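Local coordinates for protein putative alpha-L-fucosidase (Bacteroides thetaiotaomicron, PDB 3EYP) that probably hydrolyses alpha-L-fucosidic bonds, as a family 29 glycoside hydrolase with a TIM-barrel domain, at residues 277-282 and 313-318; 20-25 and 284-289; 41-46 and 131-136. One frame throughout, in Å; residues are numbered along the deposited sequence. Where two conformers were deposited one is given.

Interaction 1: 277-282 and 313-318; sequences ELWDIY and ALLKQG
Leu315 carries the apolar contact, reaching from helix 306-323 into the side of helix 275-283, where Leu278, Trp279 and Tyr282 receive it. Its CG is anti to the backbone N (chi1 172°), which sends the forked end across the gap. One prong, CD1, presses on the backbone of Trp279, 3.7 Å from its CA, and also sits at the edge of the indole, near the ring plane. CD1 of Leu315 reaches Tyr282 more loosely, at CB (4.4 Å). The other prong, CD2, rests 3.9 Å from Leu278 CB. The segment axes come within 10.0 Å at an angle of 58°.

No hydrogen bond links the two segments; the polar ends turn to other partners. Trp279 NE1 bonds to Gln456 OE1 and the indole stacks on Phe460, while Asp280 OD1 forms a salt bridge with Arg426. Tyr282 OH holds a bound glycerol, probably from the crystallisation liquor.

The two helices come just before and just after strand 291-295, and Leu278 also touches Leu294 of that strand. Such helix-to-helix packing outside a parallel strand is the construction of the outer layer of a TIM barrel.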
loop_
_atom_site.group_PDB
_atom_site.type_symbol
_atom_site.label_atom_id
_atom_site.label_comp_id
_atom_site.label_asym_id
_atom_site.label_seq_id
_atom_site.Cartn_x
_atom_site.Cartn_y
_atom_site.Cartn_z
ATOM N N GLU A 277 12.941 7.365 9.211
ATOM C CA GLU A 277 13.032 6.431 8.069
ATOM C C GLU A 277 11.646 6.043 7.560
ATOM O O GLU A 277 11.382 6.036 6.360
ATOM C CB GLU A 277 13.857 5.185 8.404
ATOM C CG GLU A 277 15.343 5.537 8.404
ATOM C CD GLU A 277 16.300 4.486 8.995
ATOM O OE1 GLU A 277 17.492 4.538 8.581
ATOM O OE2 GLU A 277 15.925 3.641 9.844
ATOM N N LEU A 278 10.735 5.790 8.501
ATOM C CA LEU A 278 9.371 5.374 8.133
ATOM C C LEU A 278 8.561 6.529 7.516
ATOM O O LEU A 278 7.727 6.346 6.653
ATOM C CB LEU A 278 8.647 4.790 9.362
ATOM C CG LEU A 278 9.245 3.433 9.808
ATOM C CD1 LEU A 278 8.645 3.077 11.186
ATOM C CD2 LEU A 278 9.013 2.305 8.698
ATOM N N TRP A 279 8.856 7.730 8.000
ATOM C CA TRP A 279 8.248 8.936 7.471
ATOM C C TRP A 279 8.696 9.120 6.024
ATOM O O TRP A 279 7.912 9.439 5.151
ATOM C CB TRP A 279 8.630 10.155 8.343
ATOM C CG TRP A 279 8.312 11.501 7.793
ATOM C CD1 TRP A 279 9.172 12.561 7.707
ATOM C CD2 TRP A 279 7.051 11.965 7.310
ATOM N NE1 TRP A 279 8.517 13.661 7.193
ATOM C CE2 TRP A 279 7.207 13.323 6.968
ATOM C CE3 TRP A 279 5.783 11.374 7.171
ATOM C CZ2 TRP A 279 6.172 14.081 6.449
ATOM C CZ3 TRP A 279 4.757 12.122 6.647
ATOM C CH2 TRP A 279 4.952 13.480 6.304
ATOM N N ASP A 280 9.969 8.862 5.784
ATOM C CA ASP A 280 10.517 8.942 4.440
ATOM C C ASP A 280 9.774 7.953 3.543
ATOM O O ASP A 280 9.317 8.251 2.462
ATOM C CB ASP A 280 11.989 8.542 4.408
ATOM C CG ASP A 280 12.898 9.599 4.970
ATOM O OD1 ASP A 280 12.408 10.715 5.218
ATOM O OD2 ASP A 280 14.125 9.331 5.096
ATOM N N ILE A 281 9.703 6.745 4.038
ATOM C CA ILE A 281 9.003 5.681 3.316
ATOM C C ILE A 281 7.542 5.986 3.052
ATOM O O ILE A 281 7.037 5.827 1.921
ATOM C CB ILE A 281 9.161 4.308 4.042
ATOM C CG1 ILE A 281 10.598 3.835 3.880
ATOM C CG2 ILE A 281 8.204 3.276 3.490
ATOM C CD1 ILE A 281 11.006 2.629 4.824
ATOM N N TYR A 282 6.871 6.464 4.084
ATOM C CA TYR A 282 5.481 6.887 3.968
ATOM C C TYR A 282 5.371 7.882 2.778
ATOM O O TYR A 282 4.469 7.822 1.922
ATOM C CB TYR A 282 4.996 7.557 5.275
ATOM C CG TYR A 282 3.540 8.022 5.233
ATOM C CD1 TYR A 282 2.487 7.156 5.541
ATOM C CD2 TYR A 282 3.221 9.328 4.852
ATOM C CE1 TYR A 282 1.160 7.581 5.454
ATOM C CE2 TYR A 282 1.907 9.765 4.766
ATOM C CZ TYR A 282 0.887 8.897 5.072
ATOM O OH TYR A 282 -0.402 9.333 5.049
ATOM N N ALA A 313 3.588 3.617 15.967
ATOM C CA ALA A 313 2.687 4.537 16.724
ATOM C C ALA A 313 3.130 6.017 16.585
ATOM O O ALA A 313 2.326 6.909 16.377
ATOM C CB ALA A 313 2.562 4.126 18.239
ATOM N N LEU A 314 4.424 6.242 16.692
ATOM C CA LEU A 314 4.989 7.598 16.576
ATOM C C LEU A 314 4.820 8.130 15.137
ATOM O O LEU A 314 4.541 9.295 14.921
ATOM C CB LEU A 314 6.464 7.623 16.990
ATOM C CG LEU A 314 6.740 7.289 18.469
ATOM C CD1 LEU A 314 8.254 7.160 18.798
ATOM C CD2 LEU A 314 6.015 8.300 19.369
ATOM N N LEU A 315 5.009 7.271 14.143
ATOM C CA LEU A 315 4.758 7.700 12.753
ATOM C C LEU A 315 3.326 8.211 12.632
ATOM O O LEU A 315 3.053 9.213 11.970
ATOM C CB LEU A 315 5.040 6.570 11.764
ATOM C CG LEU A 315 4.676 6.752 10.281
ATOM C CD1 LEU A 315 5.475 7.828 9.598
ATOM C CD2 LEU A 315 4.806 5.401 9.598
ATOM N N LYS A 316 2.406 7.537 13.278
ATOM C CA LYS A 316 0.959 7.898 13.133
ATOM C C LYS A 316 0.713 9.282 13.757
ATOM O O LYS A 316 0.051 10.166 13.178
ATOM C CB LYS A 316 0.049 6.858 13.797
ATOM C CG LYS A 316 -1.361 7.309 14.031
ATOM C CD LYS A 316 -2.068 7.596 12.717
ATOM C CE LYS A 316 -3.581 7.816 12.885
ATOM N NZ LYS A 316 -4.097 8.277 11.526
ATOM N N GLN A 317 1.288 9.438 14.935
ATOM C CA GLN A 317 1.212 10.731 15.647
ATOM C C GLN A 317 1.822 11.842 14.814
ATOM O O GLN A 317 1.263 12.938 14.674
ATOM C CB GLN A 317 1.888 10.700 17.012
ATOM C CG GLN A 317 1.578 11.987 17.762
ATOM C CD GLN A 317 2.416 12.218 18.975
ATOM O OE1 GLN A 317 2.844 11.279 19.643
ATOM N NE2 GLN A 317 2.605 13.480 19.309
ATOM N N GLY A 318 2.949 11.545 14.247
ATOM C CA GLY A 318 3.632 12.482 13.362
ATOM C C GLY A 318 2.807 12.873 12.149
ATOM O O GLY A 318 2.728 14.050 11.773
#

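Interaction 2: 20-25 and 284-289; sequences REMIAF and TSVGRN
Met22, whose side chain packs on Val286, donates its backbone N to Arg20 O at 2.7 Å. This bond closes a tight turn round Glu21, whose positive phi (71°) fits a classic gamma turn between helix 12-20 and strand 22-26. Val286 CG2 lies beside the Glu21 carbonyl, 3.0 Å from Glu21 O, a short contact to be read with caution and not a hydrogen bond. A chi1 of 175°, with CG1 anti to the valine N, sends Val286 CG1 toward Glu21 CB (4.3 Å) and CG2 toward that carbonyl and Met22 CG (4.3 Å).

Here the first and last strands of the TIM barrel run side by side: Glu21 and Ile23 make backbone bonds to Leu292, and residues 284-289 form the loop leading into strand 291-295. That loop bends in a type I beta turn from Ser285 to Arg288, tied by Arg288 N to Ser285 O at 3.0 Å. Just before the turn, Thr284 CG2 lies 3.6 Å above the plane of the Arg288 guanidinium, over its centre. Ser285 OG bonds back to Ile281 O and Tyr282 O at the end of helix 275-283, and Asn289 ND2 is held by Cys220 O.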
loop_
_atom_site.group_PDB
_atom_site.type_symbol
_atom_site.label_atom_id
_atom_site.label_comp_id
_atom_site.label_asym_id
_atom_site.label_seq_id
_atom_site.Cartn_x
_atom_site.Cartn_y
_atom_site.Cartn_z
ATOM N N ARG A 20 -7.214 2.881 1.975
ATOM C CA ARG A 20 -6.618 2.252 3.195
ATOM C C ARG A 20 -5.353 3.009 3.655
ATOM O O ARG A 20 -5.053 3.221 4.837
ATOM C CB ARG A 20 -6.249 0.789 2.936
ATOM C CG ARG A 20 -7.380 -0.107 2.516
ATOM C CD ARG A 20 -6.859 -1.555 2.349
ATOM N NE ARG A 20 -7.799 -2.405 1.642
ATOM C CZ ARG A 20 -7.481 -3.575 1.081
ATOM N NH1 ARG A 20 -6.252 -4.065 1.135
ATOM N NH2 ARG A 20 -8.393 -4.253 0.467
ATOM N N GLU A 21 -4.645 3.446 2.642
ATOM C CA GLU A 21 -3.343 4.167 2.757
ATOM C C GLU A 21 -2.214 3.308 3.208
ATOM O O GLU A 21 -1.186 3.205 2.545
ATOM C CB GLU A 21 -3.474 5.453 3.586
ATOM C CG GLU A 21 -4.326 6.442 2.815
ATOM C CD GLU A 21 -4.403 7.842 3.386
ATOM O OE1 GLU A 21 -3.844 8.118 4.470
ATOM O OE2 GLU A 21 -5.063 8.659 2.688
ATOM N N MET A 22 -2.451 2.605 4.299
ATOM C CA MET A 22 -1.462 1.665 4.873
ATOM C C MET A 22 -2.104 0.293 5.121
ATOM O O MET A 22 -3.322 0.161 5.364
ATOM C CB MET A 22 -0.922 2.218 6.206
ATOM C CG MET A 22 0.151 3.313 6.133
ATOM S SD MET A 22 0.825 4.007 7.657
ATOM C CE MET A 22 2.022 2.793 8.100
ATOM N N ILE A 23 -1.287 -0.733 5.033
ATOM C CA ILE A 23 -1.677 -2.154 5.293
ATOM C C ILE A 23 -0.575 -2.828 6.115
ATOM O O ILE A 23 0.610 -2.575 5.866
ATOM C CB ILE A 23 -1.901 -2.954 3.988
ATOM C CG1 ILE A 23 -2.848 -2.237 3.062
ATOM C CG2 ILE A 23 -2.406 -4.334 4.289
ATOM C CD1 ILE A 23 -2.997 -2.888 1.634
ATOM N N ALA A 24 -0.905 -3.613 7.146
ATOM C CA ALA A 24 0.166 -4.396 7.796
ATOM C C ALA A 24 0.430 -5.757 7.151
ATOM O O ALA A 24 -0.451 -6.405 6.683
ATOM C CB ALA A 24 -0.079 -4.558 9.295
ATOM N N PHE A 25 1.717 -6.143 7.123
ATOM C CA PHE A 25 2.124 -7.488 6.732
ATOM C C PHE A 25 2.556 -8.147 8.043
ATOM O O PHE A 25 3.058 -7.487 8.915
ATOM C CB PHE A 25 3.385 -7.445 5.855
ATOM C CG PHE A 25 3.283 -8.167 4.541
ATOM C CD1 PHE A 25 2.386 -9.209 4.332
ATOM C CD2 PHE A 25 4.158 -7.809 3.492
ATOM C CE1 PHE A 25 2.352 -9.848 3.172
ATOM C CE2 PHE A 25 4.120 -8.465 2.303
ATOM C CZ PHE A 25 3.220 -9.464 2.115
ATOM N N THR A 284 7.287 8.336 0.243
ATOM C CA THR A 284 7.650 7.699 -1.041
ATOM C C THR A 284 6.819 6.502 -1.382
ATOM O O THR A 284 7.133 5.781 -2.305
ATOM C CB THR A 284 9.179 7.352 -1.133
ATOM O OG1 THR A 284 9.505 6.377 -0.125
ATOM C CG2 THR A 284 9.999 8.589 -0.927
ATOM N N SER A 285 5.685 6.386 -0.695
ATOM C CA SER A 285 4.668 5.372 -0.997
ATOM C C SER A 285 3.283 5.971 -1.001
ATOM O O SER A 285 2.718 6.287 -2.041
ATOM C CB SER A 285 4.707 4.181 0.029
ATOM O OG SER A 285 4.629 4.652 1.380
ATOM N N VAL A 286 2.760 6.159 0.184
ATOM C CA VAL A 286 1.500 6.836 0.307
ATOM C C VAL A 286 1.572 8.232 -0.403
ATOM O O VAL A 286 0.624 8.672 -1.046
ATOM C CB VAL A 286 0.987 6.940 1.813
ATOM C CG1 VAL A 286 -0.297 7.787 1.879
ATOM C CG2 VAL A 286 0.773 5.533 2.476
ATOM N N GLY A 287 2.715 8.901 -0.301
ATOM C CA GLY A 287 2.865 10.233 -0.885
ATOM C C GLY A 287 3.363 10.235 -2.339
ATOM O O GLY A 287 3.793 11.246 -2.834
ATOM N N ARG A 288 3.364 9.061 -2.975
ATOM C CA ARG A 288 3.625 8.909 -4.386
ATOM C C ARG A 288 2.628 7.976 -5.051
ATOM O O ARG A 288 2.975 7.013 -5.721
ATOM C CB ARG A 288 5.068 8.404 -4.668
ATOM C CG ARG A 288 6.198 9.269 -4.158
ATOM C CD ARG A 288 7.570 8.680 -4.568
ATOM N NE ARG A 288 8.621 9.637 -4.261
ATOM C CZ ARG A 288 9.910 9.415 -4.457
ATOM N NH1 ARG A 288 10.316 8.258 -4.933
ATOM N NH2 ARG A 288 10.786 10.363 -4.173
ATOM N N ASN A 289 1.365 8.217 -4.768
ATOM C CA ASN A 289 0.275 7.608 -5.506
ATOM C C ASN A 289 0.226 6.080 -5.377
ATOM O O ASN A 289 -0.118 5.356 -6.304
ATOM C CB ASN A 289 0.266 8.041 -6.979
ATOM C CG ASN A 289 -0.982 7.587 -7.720
ATOM O OD1 ASN A 289 -2.060 7.557 -7.146
ATOM N ND2 ASN A 289 -0.848 7.258 -8.998
#

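Interaction 3: 41-46 and 131-136; sequences DGKAST and EHLSPL
Gly42 and Leu133 bring the two backbones nearest, with their CA atoms 7.7 Å apart, and neither run is part of a strand. Both belong to loops that follow parallel strands of the TIM barrel: residues 41-46 come after strand 22-26, while residues 131-136 continue from the short helix 129-132, beyond strand 119-124. Residues 41-43 are bent into an Asx turn, in which Lys43 N donates to Asp41 OD1 at 2.9 Å, meeting the carboxylate from well above its plane. Gly42 sits at positive phi (84°), a backbone shape suited to glycine, and its O lies toward Leu133. In the other segment Ser134 N bonds to Glu131 O, and an ST turn follows, with Leu136 N donating to Ser134 OG at 3.0 Å.

From 131-136 Leu133 makes the contact, and no hydrogen bond joins the two segments. CD1 of Leu133 fits against the backbone, 3.6 Å from Gly42 O. That oxygen is hydrogen-bonded to His130 ND1, so Leu133 packs beside a carbonyl already bonded to the short helix just ahead of its own segment. Lys43 keeps an extended chain beyond CG and passes the leucine at a slant. Its CG comes 3.8 Å from Leu133 CD1, and farther along the chain Lys43 CE lies 4.1 Å from Leu133 CD2.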
loop_
_atom_site.group_PDB
_atom_site.type_symbol
_atom_site.label_atom_id
_atom_site.label_comp_id
_atom_site.label_asym_id
_atom_site.label_seq_id
_atom_site.Cartn_x
_atom_site.Cartn_y
_atom_site.Cartn_z
ATOM N N ASP A 41 13.272 -24.075 3.693
ATOM C CA ASP A 41 13.476 -25.107 2.652
ATOM C C ASP A 41 12.369 -26.151 2.540
ATOM O O ASP A 41 12.360 -26.987 1.644
ATOM C CB ASP A 41 14.869 -25.737 2.732
ATOM C CG ASP A 41 15.139 -26.505 4.012
ATOM O OD1 ASP A 41 14.260 -26.647 4.895
ATOM O OD2 ASP A 41 16.303 -26.957 4.161
ATOM N N GLY A 42 11.399 -26.077 3.433
ATOM C CA GLY A 42 10.339 -27.079 3.440
ATOM C C GLY A 42 10.720 -28.350 4.217
ATOM O O GLY A 42 9.948 -29.337 4.278
ATOM N N LYS A 43 11.925 -28.342 4.771
ATOM C CA LYS A 43 12.446 -29.501 5.492
ATOM C C LYS A 43 12.414 -29.400 6.989
ATOM O O LYS A 43 12.733 -30.344 7.722
ATOM C CB LYS A 43 13.885 -29.818 5.047
ATOM C CG LYS A 43 13.984 -30.345 3.594
ATOM C CD LYS A 43 15.430 -30.392 3.119
ATOM C CE LYS A 43 15.543 -30.886 1.706
ATOM N NZ LYS A 43 16.982 -31.114 1.308
ATOM N N ALA A 44 12.062 -28.246 7.496
ATOM C CA ALA A 44 11.967 -28.103 8.924
ATOM C C ALA A 44 10.849 -29.002 9.442
ATOM O O ALA A 44 9.775 -29.100 8.834
ATOM C CB ALA A 44 11.703 -26.648 9.350
ATOM N N SER A 45 11.113 -29.580 10.611
ATOM C CA SER A 45 10.097 -30.374 11.339
ATOM C C SER A 45 8.958 -29.495 11.832
ATOM O O SER A 45 9.155 -28.494 12.536
ATOM C CB SER A 45 10.719 -31.172 12.522
ATOM O OG SER A 45 9.722 -31.916 13.254
ATOM N N THR A 46 7.753 -29.908 11.512
ATOM C CA THR A 46 6.596 -29.160 12.019
ATOM C C THR A 46 6.571 -29.006 13.511
ATOM O O THR A 46 5.994 -28.013 14.023
ATOM C CB THR A 46 5.248 -29.802 11.631
ATOM O OG1 THR A 46 5.199 -31.138 12.136
ATOM C CG2 THR A 46 5.070 -29.806 10.109
ATOM N N GLU A 131 6.155 -28.816 -1.360
ATOM C CA GLU A 131 5.433 -29.670 -2.275
ATOM C C GLU A 131 6.384 -30.118 -3.312
ATOM O O GLU A 131 6.280 -31.268 -3.828
ATOM C CB GLU A 131 4.212 -28.966 -2.864
ATOM C CG GLU A 131 3.056 -28.848 -1.840
ATOM C CD GLU A 131 2.323 -30.129 -1.645
ATOM O OE1 GLU A 131 2.011 -30.800 -2.642
ATOM O OE2 GLU A 131 2.023 -30.459 -0.496
ATOM N N HIS A 132 7.329 -29.228 -3.616
ATOM C CA HIS A 132 8.400 -29.552 -4.619
ATOM C C HIS A 132 9.321 -30.695 -4.211
ATOM O O HIS A 132 9.940 -31.335 -5.070
ATOM C CB HIS A 132 9.258 -28.343 -5.010
ATOM C CG HIS A 132 8.746 -27.590 -6.212
ATOM N ND1 HIS A 132 8.916 -28.035 -7.509
ATOM C CD2 HIS A 132 8.164 -26.372 -6.315
ATOM C CE1 HIS A 132 8.411 -27.143 -8.354
ATOM N NE2 HIS A 132 7.948 -26.123 -7.653
ATOM N N LEU A 133 9.382 -30.973 -2.927
ATOM C CA LEU A 133 10.203 -32.101 -2.411
ATOM C C LEU A 133 9.624 -33.447 -2.840
ATOM O O LEU A 133 10.330 -34.447 -2.853
ATOM C CB LEU A 133 10.295 -32.099 -0.883
ATOM C CG LEU A 133 11.029 -30.882 -0.256
ATOM C CD1 LEU A 133 11.082 -30.932 1.264
ATOM C CD2 LEU A 133 12.410 -30.806 -0.887
ATOM N N SER A 134 8.324 -33.503 -3.126
ATOM C CA SER A 134 7.674 -34.805 -3.478
ATOM C C SER A 134 8.037 -35.346 -4.861
ATOM O O SER A 134 8.062 -34.615 -5.861
ATOM C CB SER A 134 6.161 -34.722 -3.350
ATOM O OG SER A 134 5.517 -35.799 -4.006
ATOM N N PRO A 135 8.305 -36.647 -4.958
ATOM C CA PRO A 135 8.615 -37.160 -6.289
ATOM C C PRO A 135 7.448 -37.117 -7.223
ATOM O O PRO A 135 7.611 -37.261 -8.422
ATOM C CB PRO A 135 9.041 -38.598 -6.050
ATOM C CG PRO A 135 8.723 -38.918 -4.613
ATOM C CD PRO A 135 8.517 -37.624 -3.874
ATOM N N LEU A 136 6.266 -36.910 -6.657
ATOM C CA LEU A 136 5.035 -36.832 -7.442
ATOM C C LEU A 136 4.647 -35.436 -7.948
ATOM O O LEU A 136 3.674 -35.261 -8.600
ATOM C CB LEU A 136 3.879 -37.379 -6.630
ATOM C CG LEU A 136 4.135 -38.819 -6.171
ATOM C CD1 LEU A 136 2.892 -39.308 -5.520
ATOM C CD2 LEU A 136 4.571 -39.734 -7.361
#

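All three contacts belong to the fucosidase domain. Interactions 1 and 2 are neighbours, their centres 11 Å apart, and their segments alternate along the chain: 20-25, then 277-282, 284-289 and 313-318. Leu315 and Tyr282 both pack on Met22, bringing both helices against the start of strand 22-26; separately, Tyr282 O probably bonds to Gly287 N. Interaction 3 stands apart, its centre about 35 Å from that of interaction 2; both its segments fall in the sequence between 25 and 284. Interaction 2 lies where strands begin, whereas interaction 3 joins loops that follow strands, the side on which TIM-barrel enzymes keep their active sites.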